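Local structure of 433aa long hypothetical phosphoribosylglycinamide formyl transferase (Pyrococcus horikoshii, 2DWC) at residues G66-M69 / F73-S76; A97-E102 / A114-M119; D268-G271 / I275-V278. The protein belongs to the ATP-grasp family, with a preATP-grasp domain, an ATP-grasp domain and a PurT-type C-terminal domain, and is modelled here with adenosine-5'-diphosphate. All blocks are in the same frame, centred on the assembly; numbering follows the deposited sequence.

Interaction 1: G66-M69 / F73-S76; sequences GNMM and FLWS
Phe73 lays one face of its ring against the backbone of Gly66: Gly66 CA sits 3.7 Å from the centroid of the Phe73 ring, 25° off its normal and shifted toward the rim, a CH-pi contact. The ring is brought there from the first turn of helix 71-81 by a chi1 of 163°, which sets CG anti to the backbone N. Met68 comes to the same ring at its edge, near the ring plane, Met68 CG lying 4.1 Å from Phe73 CE2. That methylene also meets Leu74 CD2, 4.1 Å from Met68 CG, the two side chains running roughly perpendicular; Leu74 CD1 reaches the backbone instead, 3.3 Å from Met68 O. The loop is braced from within by an Asx turn, Met69 N donating to Asn67 OD1 (3.0 Å) from above the carbonyl plane of the amide. Beyond the contact Met68 packs on Val48 and Asp49, so the loop between strand 62-65 and helix 71-81 packs against the adjacent strand of this Rossmann-like sheet. Across the two segments the cohesion is apolar and dispersive: glycine lets the ring lie directly on the main chain, while the polar groups of the loop bond to one another in the Asx turn and to Asp49 and Asn94 outside the contact.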
loop_
_atom_site.group_PDB
_atom_site.type_symbol
_atom_site.label_atom_id
_atom_site.label_comp_id
_atom_site.label_asym_id
_atom_site.label_seq_id
_atom_site.Cartn_x
_atom_site.Cartn_y
_atom_site.Cartn_z
ATOM N N GLY B 66 23.844 10.844 -4.820
ATOM C CA GLY B 66 25.120 10.912 -5.498
ATOM C C GLY B 66 24.974 10.404 -6.920
ATOM O O GLY B 66 23.880 10.005 -7.327
ATOM N N ASN B 67 26.085 10.462 -7.647
ATOM C CA ASN B 67 26.178 10.068 -9.049
ATOM C C ASN B 67 26.266 8.515 -9.080
ATOM O O ASN B 67 27.279 7.922 -8.690
ATOM C CB ASN B 67 27.438 10.694 -9.621
ATOM C CG ASN B 67 27.735 10.228 -11.036
ATOM O OD1 ASN B 67 26.895 9.605 -11.705
ATOM N ND2 ASN B 67 28.943 10.531 -11.504
ATOM N N MET B 68 25.174 7.909 -9.528
ATOM C CA MET B 68 25.125 6.459 -9.491
ATOM C C MET B 68 25.955 5.825 -10.626
ATOM O O MET B 68 26.073 4.602 -10.706
ATOM C CB MET B 68 23.639 6.004 -9.366
ATOM C CG MET B 68 22.887 6.396 -7.913
ATOM S SD MET B 68 21.400 5.444 -8.049
ATOM C CE MET B 68 20.586 6.203 -9.451
ATOM N N MET B 69 26.608 6.670 -11.454
ATOM C CA MET B 69 27.535 6.160 -12.446
ATOM C C MET B 69 28.953 6.166 -11.839
ATOM O O MET B 69 29.937 5.721 -12.469
ATOM C CB MET B 69 27.491 7.008 -13.739
ATOM C CG MET B 69 26.184 6.852 -14.499
ATOM S SD MET B 69 25.936 5.114 -14.986
ATOM C CE MET B 69 27.383 4.823 -15.999
ATOM N N PHE B 73 31.305 6.005 -5.212
ATOM C CA PHE B 73 30.148 6.464 -4.435
ATOM C C PHE B 73 29.313 5.245 -4.029
ATOM O O PHE B 73 28.977 5.060 -2.851
ATOM C CB PHE B 73 29.293 7.455 -5.254
ATOM C CG PHE B 73 27.912 7.654 -4.694
ATOM C CD1 PHE B 73 27.743 8.077 -3.386
ATOM C CD2 PHE B 73 26.789 7.403 -5.475
ATOM C CE1 PHE B 73 26.440 8.255 -2.847
ATOM C CE2 PHE B 73 25.490 7.572 -4.974
ATOM C CZ PHE B 73 25.309 8.006 -3.629
ATOM N N LEU B 74 28.983 4.413 -5.010
ATOM C CA LEU B 74 28.181 3.230 -4.732
ATOM C C LEU B 74 28.883 2.290 -3.765
ATOM O O LEU B 74 28.238 1.726 -2.860
ATOM C CB LEU B 74 27.813 2.492 -6.046
ATOM C CG LEU B 74 26.979 3.336 -7.039
ATOM C CD1 LEU B 74 26.684 2.478 -8.288
ATOM C CD2 LEU B 74 25.657 3.803 -6.393
ATOM N N TRP B 75 30.191 2.097 -3.914
ATOM C CA TRP B 75 30.866 1.212 -2.971
ATOM C C TRP B 75 30.827 1.766 -1.530
ATOM O O TRP B 75 30.736 1.046 -0.545
ATOM C CB TRP B 75 32.336 1.018 -3.388
ATOM C CG TRP B 75 32.592 -0.346 -3.996
ATOM C CD1 TRP B 75 33.047 -0.605 -5.261
ATOM C CD2 TRP B 75 32.413 -1.621 -3.355
ATOM N NE1 TRP B 75 33.182 -1.979 -5.440
ATOM C CE2 TRP B 75 32.793 -2.618 -4.287
ATOM C CE3 TRP B 75 31.974 -2.018 -2.084
ATOM C CZ2 TRP B 75 32.743 -3.987 -3.977
ATOM C CZ3 TRP B 75 31.925 -3.384 -1.773
ATOM C CH2 TRP B 75 32.311 -4.347 -2.727
ATOM N N SER B 76 30.925 3.083 -1.410
ATOM C CA SER B 76 30.917 3.670 -0.079
ATOM C C SER B 76 29.570 3.357 0.571
ATOM O O SER B 76 29.478 2.964 1.734
ATOM C CB SER B 76 31.133 5.209 -0.177
ATOM O OG SER B 76 31.086 5.779 1.116
#

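Interaction 2: A97-E102 / A114-M119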
loop_
_atom_site.group_PDB
_atom_site.type_symbol
_atom_site.label_atom_id
_atom_site.label_comp_id
_atom_site.label_asym_id
_atom_site.label_seq_id
_atom_site.Cartn_x
_atom_site.Cartn_y
_atom_site.Cartn_z
ATOM N N ALA B 97 30.480 -1.643 -10.934
ATOM C CA ALA B 97 30.211 -1.684 -9.503
ATOM C C ALA B 97 29.339 -2.880 -9.155
ATOM O O ALA B 97 29.597 -3.584 -8.179
ATOM C CB ALA B 97 29.497 -0.368 -9.030
ATOM N N LEU B 98 28.263 -3.064 -9.921
ATOM C CA LEU B 98 27.363 -4.191 -9.655
ATOM C C LEU B 98 28.128 -5.523 -9.697
ATOM O O LEU B 98 27.930 -6.387 -8.833
ATOM C CB LEU B 98 26.183 -4.185 -10.657
ATOM C CG LEU B 98 25.275 -2.948 -10.631
ATOM C CD1 LEU B 98 24.116 -3.143 -11.671
ATOM C CD2 LEU B 98 24.707 -2.731 -9.216
ATOM N N PHE B 99 29.020 -5.701 -10.669
ATOM C CA PHE B 99 29.739 -6.977 -10.735
ATOM C C PHE B 99 30.667 -7.101 -9.544
ATOM O O PHE B 99 30.836 -8.195 -9.017
ATOM C CB PHE B 99 30.594 -7.094 -12.024
ATOM C CG PHE B 99 29.786 -7.398 -13.280
ATOM C CD1 PHE B 99 29.525 -6.415 -14.223
ATOM C CD2 PHE B 99 29.328 -8.692 -13.514
ATOM C CE1 PHE B 99 28.833 -6.707 -15.386
ATOM C CE2 PHE B 99 28.623 -9.005 -14.692
ATOM C CZ PHE B 99 28.381 -8.022 -15.617
ATOM N N GLU B 100 31.261 -5.977 -9.110
ATOM C CA GLU B 100 32.182 -6.053 -7.970
ATOM C C GLU B 100 31.444 -6.385 -6.658
ATOM O O GLU B 100 31.946 -7.149 -5.831
ATOM C CB GLU B 100 32.927 -4.738 -7.822
ATOM C CG GLU B 100 33.960 -4.549 -8.928
ATOM C CD GLU B 100 34.742 -3.271 -8.826
ATOM O OE1 GLU B 100 34.727 -2.626 -7.741
ATOM O OE2 GLU B 100 35.380 -2.922 -9.851
ATOM N N PHE B 101 30.252 -5.798 -6.469
ATOM C CA PHE B 101 29.480 -6.084 -5.253
ATOM C C PHE B 101 29.221 -7.589 -5.164
ATOM O O PHE B 101 29.346 -8.218 -4.103
ATOM C CB PHE B 101 28.102 -5.377 -5.234
ATOM C CG PHE B 101 28.164 -3.859 -5.359
ATOM C CD1 PHE B 101 29.272 -3.155 -4.866
ATOM C CD2 PHE B 101 27.122 -3.153 -5.973
ATOM C CE1 PHE B 101 29.342 -1.720 -5.000
ATOM C CE2 PHE B 101 27.173 -1.716 -6.116
ATOM C CZ PHE B 101 28.311 -1.015 -5.620
ATOM N N GLU B 102 28.790 -8.139 -6.284
ATOM C CA GLU B 102 28.441 -9.578 -6.326
ATOM C C GLU B 102 29.647 -10.440 -6.039
ATOM O O GLU B 102 29.561 -11.419 -5.269
ATOM C CB GLU B 102 27.822 -9.824 -7.716
ATOM C CG GLU B 102 27.312 -11.160 -8.057
ATOM C CD GLU B 102 26.656 -11.065 -9.428
ATOM O OE1 GLU B 102 27.410 -11.060 -10.443
ATOM O OE2 GLU B 102 25.402 -10.937 -9.472
ATOM N N ALA B 114 22.564 -9.705 -15.691
ATOM C CA ALA B 114 21.287 -9.382 -16.337
ATOM C C ALA B 114 21.150 -7.920 -16.675
ATOM O O ALA B 114 20.638 -7.579 -17.730
ATOM C CB ALA B 114 20.081 -9.843 -15.457
ATOM N N THR B 115 21.603 -7.038 -15.789
ATOM C CA THR B 115 21.505 -5.611 -16.069
ATOM C C THR B 115 22.470 -5.242 -17.179
ATOM O O THR B 115 22.132 -4.462 -18.083
ATOM C CB THR B 115 21.778 -4.800 -14.794
ATOM O OG1 THR B 115 20.684 -5.028 -13.901
ATOM C CG2 THR B 115 21.877 -3.287 -15.079
ATOM N N TRP B 116 23.639 -5.856 -17.160
ATOM C CA TRP B 116 24.642 -5.562 -18.184
ATOM C C TRP B 116 24.169 -6.066 -19.560
ATOM O O TRP B 116 24.406 -5.408 -20.570
ATOM C CB TRP B 116 25.963 -6.208 -17.747
ATOM C CG TRP B 116 27.046 -6.219 -18.757
ATOM C CD1 TRP B 116 27.987 -5.245 -18.977
ATOM C CD2 TRP B 116 27.375 -7.308 -19.620
ATOM N NE1 TRP B 116 28.893 -5.672 -19.933
ATOM C CE2 TRP B 116 28.540 -6.937 -20.339
ATOM C CE3 TRP B 116 26.804 -8.570 -19.849
ATOM C CZ2 TRP B 116 29.142 -7.787 -21.271
ATOM C CZ3 TRP B 116 27.411 -9.417 -20.783
ATOM C CH2 TRP B 116 28.560 -9.018 -21.474
ATOM N N ILE B 117 23.477 -7.202 -19.603
ATOM C CA ILE B 117 22.965 -7.706 -20.867
ATOM C C ILE B 117 21.836 -6.842 -21.390
ATOM O O ILE B 117 21.889 -6.370 -22.517
ATOM C CB ILE B 117 22.425 -9.131 -20.743
ATOM C CG1 ILE B 117 23.581 -10.106 -20.609
ATOM C CG2 ILE B 117 21.528 -9.478 -21.958
ATOM C CD1 ILE B 117 23.133 -11.550 -20.463
ATOM N N ALA B 118 20.845 -6.578 -20.538
ATOM C CA ALA B 118 19.670 -5.830 -20.961
ATOM C C ALA B 118 19.914 -4.410 -21.401
ATOM O O ALA B 118 19.090 -3.820 -22.111
ATOM C CB ALA B 118 18.593 -5.858 -19.833
ATOM N N MET B 119 21.035 -3.836 -21.016
ATOM C CA MET B 119 21.259 -2.461 -21.403
ATOM C C MET B 119 21.952 -2.281 -22.754
ATOM O O MET B 119 22.175 -1.158 -23.187
ATOM C CB MET B 119 22.040 -1.757 -20.302
ATOM C CG MET B 119 23.382 -2.336 -20.028
ATOM S SD MET B 119 24.525 -1.616 -21.196
ATOM C CE MET B 119 24.469 0.161 -20.649
#
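A chi1 of -76° on Phe99, with CG anti to the carbonyl carbon, and one of 170° on Trp116, with CG anti to the backbone N, bring the two rings together as a T-shaped (edge-to-face) pair between helices 95-103 and 112-118 of the preATP-grasp domain, whose parallel sheet is Rossmann-like. The edge of Phe99 is directed at the face of the indole: the Phe99 ring and the five-membered ring of Trp116 have centroids 5.4 Å apart and planes at 76°. Trp116 CG lies in the plane of the Phe99 ring, 3.8 Å from Phe99 CE1, so the phenyl C-H bonds on that rim are turned toward the indole pi cloud. The indole is also engaged by Arg123 in a cation-pi contact, and the guanidinium of Arg123 hydrogen-bonds Trp116 O, tying the aromatic pair to helix 121-132. Alongside, Leu98 and Thr115 meet through methyl groups, their side chains crossing at about a right angle. The branches of Thr115 divide the work: CG2 faces the leucine, while OG1 is hydrogen-bonded to Arg295. Where the helices are joined through the intervening loop, Glu102 OE2 accepts from Ala112 N near the start of helix 112-118, adding a polar tie to a largely apolar interface. The side chain of Thr115 is about 14 Å from the bound ADP, so the contact is interhelical packing set back from the nucleotide. Leu98 CD1 stands 4.1 Å from Thr115 CG2; at the aromatic pair, both Phe99 CE1 and Phe99 CZ lie 3.7 Å from Trp116 CB.

Interaction 3: D268-G271 / I275-V278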
loop_
_atom_site.group_PDB
_atom_site.type_symbol
_atom_site.label_atom_id
_atom_site.label_comp_id
_atom_site.label_asym_id
_atom_site.label_seq_id
_atom_site.Cartn_x
_atom_site.Cartn_y
_atom_site.Cartn_z
ATOM N N ASP B 268 14.781 -18.156 -17.755
ATOM C CA ASP B 268 15.654 -19.292 -17.397
ATOM C C ASP B 268 17.101 -18.941 -17.808
ATOM O O ASP B 268 18.062 -19.344 -17.129
ATOM C CB ASP B 268 15.231 -20.561 -18.164
ATOM C CG ASP B 268 14.035 -21.260 -17.545
ATOM O OD1 ASP B 268 13.509 -22.181 -18.218
ATOM O OD2 ASP B 268 13.600 -20.912 -16.411
ATOM N N VAL B 269 17.273 -18.248 -18.933
ATOM C CA VAL B 269 18.625 -17.848 -19.336
ATOM C C VAL B 269 19.195 -16.711 -18.457
ATOM O O VAL B 269 20.368 -16.749 -18.059
ATOM C CB VAL B 269 18.660 -17.391 -20.799
ATOM C CG1 VAL B 269 20.031 -16.786 -21.130
ATOM C CG2 VAL B 269 18.384 -18.611 -21.724
ATOM N N LEU B 270 18.383 -15.693 -18.160
ATOM C CA LEU B 270 18.910 -14.582 -17.360
ATOM C C LEU B 270 19.214 -15.018 -15.926
ATOM O O LEU B 270 20.208 -14.577 -15.351
ATOM C CB LEU B 270 17.950 -13.364 -17.410
ATOM C CG LEU B 270 17.785 -12.772 -18.821
ATOM C CD1 LEU B 270 16.745 -11.656 -18.775
ATOM C CD2 LEU B 270 19.154 -12.225 -19.343
ATOM N N GLY B 271 18.357 -15.877 -15.364
ATOM C CA GLY B 271 18.574 -16.419 -14.031
ATOM C C GLY B 271 18.353 -15.436 -12.882
ATOM O O GLY B 271 17.702 -14.411 -13.085
ATOM N N ILE B 275 11.519 -10.074 -10.271
ATOM C CA ILE B 275 10.548 -9.984 -11.356
ATOM C C ILE B 275 11.234 -9.395 -12.601
ATOM O O ILE B 275 12.175 -8.593 -12.495
ATOM C CB ILE B 275 9.333 -9.176 -10.890
ATOM C CG1 ILE B 275 8.101 -9.641 -11.686
ATOM C CG2 ILE B 275 9.589 -7.731 -11.033
ATOM C CD1 ILE B 275 6.873 -9.374 -10.948
ATOM N N PHE B 276 10.742 -9.787 -13.781
ATOM C CA PHE B 276 11.285 -9.343 -15.051
ATOM C C PHE B 276 10.131 -8.779 -15.869
ATOM O O PHE B 276 9.025 -9.298 -15.797
ATOM C CB PHE B 276 11.858 -10.556 -15.840
ATOM C CG PHE B 276 13.106 -11.152 -15.244
ATOM C CD1 PHE B 276 13.040 -11.964 -14.117
ATOM C CD2 PHE B 276 14.353 -10.893 -15.806
ATOM C CE1 PHE B 276 14.212 -12.512 -13.548
ATOM C CE2 PHE B 276 15.541 -11.447 -15.244
ATOM C CZ PHE B 276 15.452 -12.249 -14.117
ATOM N N GLY B 277 10.374 -7.730 -16.636
ATOM C CA GLY B 277 9.311 -7.210 -17.479
ATOM C C GLY B 277 9.688 -7.678 -18.897
ATOM O O GLY B 277 10.478 -7.036 -19.599
ATOM N N VAL B 278 9.149 -8.827 -19.314
ATOM C CA VAL B 278 9.464 -9.307 -20.669
ATOM C C VAL B 278 8.488 -8.695 -21.666
ATOM O O VAL B 278 7.284 -8.936 -21.593
ATOM C CB VAL B 278 9.372 -10.851 -20.712
ATOM C CG1 VAL B 278 9.860 -11.335 -22.086
ATOM C CG2 VAL B 278 10.202 -11.458 -19.551
#
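Leu270 and Gly271, at the end of helix 253-270, both meet the ring of Phe276 as the chain turns back into strand 274-283. Leu270 CD1 approaches Phe276 CE2 to 3.7 Å, and Leu270 CB touches the same ring carbon at 3.8 Å, so the leucine covers this corner with both the base and one methyl of its side chain. A second approach is made by the main chain: Gly271 O stands 3.3 Å from Phe276 CZ, at the ring edge and near its plane, where the carbonyl oxygen faces the rim of the ring rather than its pi cloud. The chi1 of -70° in Phe276, which sets CG anti to the carbonyl carbon, carries the ring toward the helix end. Gly271 leaves the helical conformation with a positive phi of 72°, and this change of direction begins the short turn that leads to the strand. In the next shell, Thr267 of the same helix, Arg217 of strand 209-219 and the loop prolines Pro110 and Pro294 also pack on Phe276, while a backbone hydrogen bond with Ala215 holds its main chain against the neighbouring antiparallel strand. Leu270 O accepts from Asn111 ND2, which links the helix end to the loop preceding helix 112-118. The contact thus closes a helix-to-strand connection in the ATP-grasp domain. Its chemistry is mainly apolar burial of an aromatic ring; the carbonyl at the ring edge probably adds a weak electrostatic attraction to the slightly positive rim hydrogens.

From the N terminus the three contacts follow in series, none nested in or crossing another. Interaction 1 closes the short loop between strand 62-65 and helix 71-81. Interaction 2 then closes the loop between helices 95-103 and 112-118, and the two meet directly: Trp75 NE1 is probably hydrogen-bonded to Glu100 OE1, and Leu74 packs on Ala97 and Phe101, so helix 95-103 lies between the other two helices. Much later, interaction 3 closes the turn from helix 253-270 into strand 274-283. Packing of Ile117 on Leu270 connects it to interaction 2, carrying the chain of contacts from the preATP-grasp part into the ATP-grasp part; interactions 1 and 3 remain about 17 Å apart at their nearest atoms.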